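PDB 7D5M: oxidoreductase from Azotobacter vinelandii, which binds NAD+ and, as a homologue of inositol dehydrogenase, probably oxidises a polyol-like substrate with the nucleotide as hydride acceptor. Local coordinates for residues 338-343 / 358-363. Sequence-based numbering, arbitrary orientation.
Sequences YRFAMA and LRYPDI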
ATOM      1  N   TYR A 338      22.085  -7.864  22.832  1.00 11.79           N
ATOM      2  CA  TYR A 338      22.736  -9.178  23.098  1.00 12.21           C
ATOM      3  C   TYR A 338      24.141  -9.139  22.493  1.00 12.19           C
ATOM      4  O   TYR A 338      25.045  -9.733  23.087  1.00 12.43           O
ATOM      5  CB  TYR A 338      21.916 -10.394  22.659  1.00 12.79           C
ATOM      6  CG  TYR A 338      22.126 -10.835  21.235  1.00 13.60           C
ATOM      7  CD1 TYR A 338      23.305 -11.446  20.835  1.00 13.98           C
ATOM      8  CD2 TYR A 338      21.128 -10.674  20.287  1.00 13.99           C
ATOM      9  CE1 TYR A 338      23.511 -11.834  19.522  1.00 14.07           C
ATOM     10  CE2 TYR A 338      21.314 -11.069  18.971  1.00 13.99           C
ATOM     11  CZ  TYR A 338      22.506 -11.657  18.587  1.00 14.43           C
ATOM     12  OH  TYR A 338      22.699 -12.049  17.294  1.00 14.75           O
ATOM     13  N   ARG A 339      24.332  -8.437  21.370  1.00 12.24           N
ATOM     14  CA  ARG A 339      25.674  -8.310  20.745  1.00 12.46           C
ATOM     15  C   ARG A 339      26.566  -7.467  21.659  1.00 12.04           C
ATOM     16  O   ARG A 339      27.765  -7.808  21.824  1.00 12.23           O
ATOM     17  CB  ARG A 339      25.571  -7.725  19.339  1.00 13.26           C
ATOM     18  CG  ARG A 339      24.957  -8.682  18.329  1.00 14.12           C
ATOM     19  CD  ARG A 339      24.867  -7.986  16.987  1.00 15.04           C
ATOM     20  NE  ARG A 339      24.565  -8.876  15.876  1.00 16.89           N
ATOM     21  CZ  ARG A 339      23.380  -9.399  15.619  1.00 17.14           C
ATOM     22  NH1 ARG A 339      22.362  -9.161  16.432  1.00 18.02           N
ATOM     23  NH2 ARG A 339      23.217 -10.176  14.558  1.00 16.97           N
ATOM     24  N   PHE A 340      26.029  -6.384  22.221  1.00 11.46           N
ATOM     25  CA  PHE A 340      26.768  -5.566  23.215  1.00 11.14           C
ATOM     26  C   PHE A 340      27.257  -6.477  24.350  1.00 11.16           C
ATOM     27  O   PHE A 340      28.455  -6.404  24.696  1.00 10.62           O
ATOM     28  CB  PHE A 340      25.933  -4.415  23.777  1.00 10.76           C
ATOM     29  CG  PHE A 340      25.488  -3.369  22.787  1.00 10.61           C
ATOM     30  CD1 PHE A 340      26.217  -3.104  21.641  1.00 10.57           C
ATOM     31  CD2 PHE A 340      24.347  -2.623  23.026  1.00 10.50           C
ATOM     32  CE1 PHE A 340      25.805  -2.133  20.741  1.00 10.79           C
ATOM     33  CE2 PHE A 340      23.940  -1.646  22.127  1.00 10.37           C
ATOM     34  CZ  PHE A 340      24.675  -1.399  20.989  1.00 10.50           C
ATOM     35  N   ALA A 341      26.375  -7.302  24.919  1.00 11.21           N
ATOM     36  CA  ALA A 341      26.701  -8.210  26.044  1.00 11.64           C
ATOM     37  C   ALA A 341      27.784  -9.204  25.597  1.00 12.61           C
ATOM     38  O   ALA A 341      28.759  -9.407  26.334  1.00 13.42           O
ATOM     39  CB  ALA A 341      25.456  -8.913  26.535  1.00 11.22           C
ATOM     40  N   MET A 342      27.636  -9.819  24.427  1.00 13.24           N
ATOM     41  CA  MET A 342      28.657 -10.790  23.938  1.00 13.94           C
ATOM     42  C   MET A 342      30.017 -10.093  23.780  1.00 13.99           C
ATOM     43  O   MET A 342      31.041 -10.713  24.127  1.00 13.75           O
ATOM     44  CB  MET A 342      28.238 -11.416  22.608  1.00 14.08           C
ATOM     45  CG  MET A 342      27.070 -12.361  22.768  1.00 14.70           C
ATOM     46  SD  MET A 342      26.563 -13.099  21.203  1.00 15.47           S
ATOM     47  CE  MET A 342      27.815 -14.365  21.004  1.00 17.20           C
ATOM     48  N   ALA A 343      30.042  -8.855  23.274  1.00 13.75           N
ATOM     49  CA  ALA A 343      31.290  -8.099  23.021  1.00 13.80           C
ATOM     50  C   ALA A 343      31.961  -7.768  24.358  1.00 13.83           C
ATOM     51  O   ALA A 343      33.200  -7.912  24.475  1.00 13.88           O
ATOM     52  CB  ALA A 343      30.992  -6.849  22.221  1.00 14.14           C
ATOM     53  N   LEU A 358      31.877 -10.081  15.573  1.00 27.49           N
ATOM     54  CA  LEU A 358      30.686  -9.325  16.048  1.00 26.45           C
ATOM     55  C   LEU A 358      30.590  -7.996  15.293  1.00 25.40           C
ATOM     56  O   LEU A 358      31.613  -7.295  15.180  1.00 27.01           O
ATOM     57  CB  LEU A 358      30.770  -9.069  17.554  1.00 25.91           C
ATOM     58  CG  LEU A 358      30.552 -10.287  18.448  1.00 26.35           C
ATOM     59  CD1 LEU A 358      30.916  -9.959  19.885  1.00 26.24           C
ATOM     60  CD2 LEU A 358      29.117 -10.791  18.351  1.00 26.48           C
ATOM     61  N   ARG A 359      29.394  -7.693  14.798  1.00 25.14           N
ATOM     62  CA  ARG A 359      29.053  -6.423  14.112  1.00 24.61           C
ATOM     63  C   ARG A 359      27.980  -5.720  14.939  1.00 21.58           C
ATOM     64  O   ARG A 359      26.890  -6.288  15.112  1.00 21.40           O
ATOM     65  CB  ARG A 359      28.510  -6.683  12.704  1.00 27.70           C
ATOM     66  CG  ARG A 359      29.458  -7.453  11.797  1.00 31.62           C
ATOM     67  CD  ARG A 359      30.529  -6.583  11.164  1.00 34.97           C
ATOM     68  NE  ARG A 359      31.476  -7.400  10.407  1.00 37.99           N
ATOM     69  CZ  ARG A 359      32.512  -8.056  10.930  1.00 39.43           C
ATOM     70  NH1 ARG A 359      32.764  -7.999  12.227  1.00 38.91           N
ATOM     71  NH2 ARG A 359      33.299  -8.773  10.148  1.00 41.63           N
ATOM     72  N   TYR A 360      28.264  -4.511  15.403  1.00 19.07           N
ATOM     73  CA  TYR A 360      27.268  -3.684  16.120  1.00 16.67           C
ATOM     74  C   TYR A 360      27.690  -2.227  16.021  1.00 15.00           C
ATOM     75  O   TYR A 360      28.862  -1.918  15.783  1.00 13.83           O
ATOM     76  CB  TYR A 360      27.127  -4.164  17.565  1.00 16.67           C
ATOM     77  CG  TYR A 360      28.429  -4.207  18.319  1.00 17.05           C
ATOM     78  CD1 TYR A 360      28.901  -3.098  19.002  1.00 16.93           C
ATOM     79  CD2 TYR A 360      29.217  -5.342  18.305  1.00 17.70           C
ATOM     80  CE1 TYR A 360      30.115  -3.121  19.669  1.00 17.87           C
ATOM     81  CE2 TYR A 360      30.430  -5.385  18.970  1.00 18.32           C
ATOM     82  CZ  TYR A 360      30.877  -4.277  19.660  1.00 18.29           C
ATOM     83  OH  TYR A 360      32.071  -4.333  20.313  1.00 20.39           O
ATOM     84  N   PRO A 361      26.737  -1.295  16.204  1.00 13.56           N
ATOM     85  CA  PRO A 361      27.059   0.125  16.236  1.00 13.53           C
ATOM     86  C   PRO A 361      27.929   0.420  17.461  1.00 13.10           C
ATOM     87  O   PRO A 361      27.514   0.160  18.575  1.00 13.18           O
ATOM     88  CB  PRO A 361      25.715   0.862  16.307  1.00 13.25           C
ATOM     89  CG  PRO A 361      24.648  -0.208  16.232  1.00 13.62           C
ATOM     90  CD  PRO A 361      25.304  -1.559  16.393  1.00 13.73           C
ATOM     91  N   ASP A 362      29.128   0.927  17.212  1.00 13.10           N
ATOM     92  CA  ASP A 362      30.198   1.001  18.233  1.00 14.37           C
ATOM     93  C   ASP A 362      30.721   2.435  18.331  1.00 14.09           C
ATOM     94  O   ASP A 362      30.114   3.363  17.773  1.00 12.83           O
ATOM     95  CB  ASP A 362      31.303  -0.001  17.895  1.00 15.65           C
ATOM     96  CG  ASP A 362      31.973   0.226  16.553  1.00 17.07           C
ATOM     97  OD1 ASP A 362      31.692   1.262  15.902  1.00 17.40           O
ATOM     98  OD2 ASP A 362      32.753  -0.655  16.146  1.00 20.08           O
ATOM     99  N   ILE A 363      31.834   2.599  19.034  1.00 14.23           N
ATOM    100  CA  ILE A 363      32.470   3.922  19.259  1.00 14.71           C
ATOM    101  C   ILE A 363      32.711   4.594  17.899  1.00 14.17           C
ATOM    102  O   ILE A 363      32.495   5.811  17.786  1.00 14.74           O
ATOM    103  CB  ILE A 363      33.762   3.756  20.089  1.00 14.69           C
ATOM    104  CG1 ILE A 363      34.334   5.111  20.511  1.00 15.85           C
ATOM    105  CG2 ILE A 363      34.795   2.918  19.348  1.00 15.45           C
ATOM    106  CD1 ILE A 363      33.431   5.913  21.429  1.00 15.77           C
TER
HETATM  107  O   HOH W   1      27.042  -9.729  14.867  1.00 27.11           O
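Y360 reaches along the helix, from R339 and F340 at its CB to A343 at its hydroxyl. Its CB lies 4.0 Å from F340 CE1, with R339 CB also close. CG sits between the backbone N and the carbonyl carbon (chi1 55°), directing the ring along the helix. CD1 then meets the rim of the F340 ring, near its plane, 3.7 Å from F340 CE1. The two rings are nearly perpendicular, planes at 87° and centroids 5.7 Å apart. Farther out along the ring, on the same side of its plane, CE2 and CZ touch A343 CB, and OH ends 3.3 Å from that same methyl. In this Gfo/Idh/MocA-type enzyme, 358-363 links helix 352-357 to helix 363-381, which D362 N-caps through A365 N. P361 hydrogen-bonds by its backbone to V140, in the outermost strand 138-140 of the NAD-binding Rossmann sheet; F340 comes close to T141, an NADH-binding residue. L358 packs beside Y360, its CB at the edge of the tyrosine ring and its CD1 3.7 Å from A343 CA and in contact with M342 CB. R339, extended from CG to NE, brings CD within 3.2 Å of R359 O. R339 NE donates to a water at 2.8 Å, which also accepts from R359 N at 3.1 Å; R339 NH1 is salt-bridged to D318.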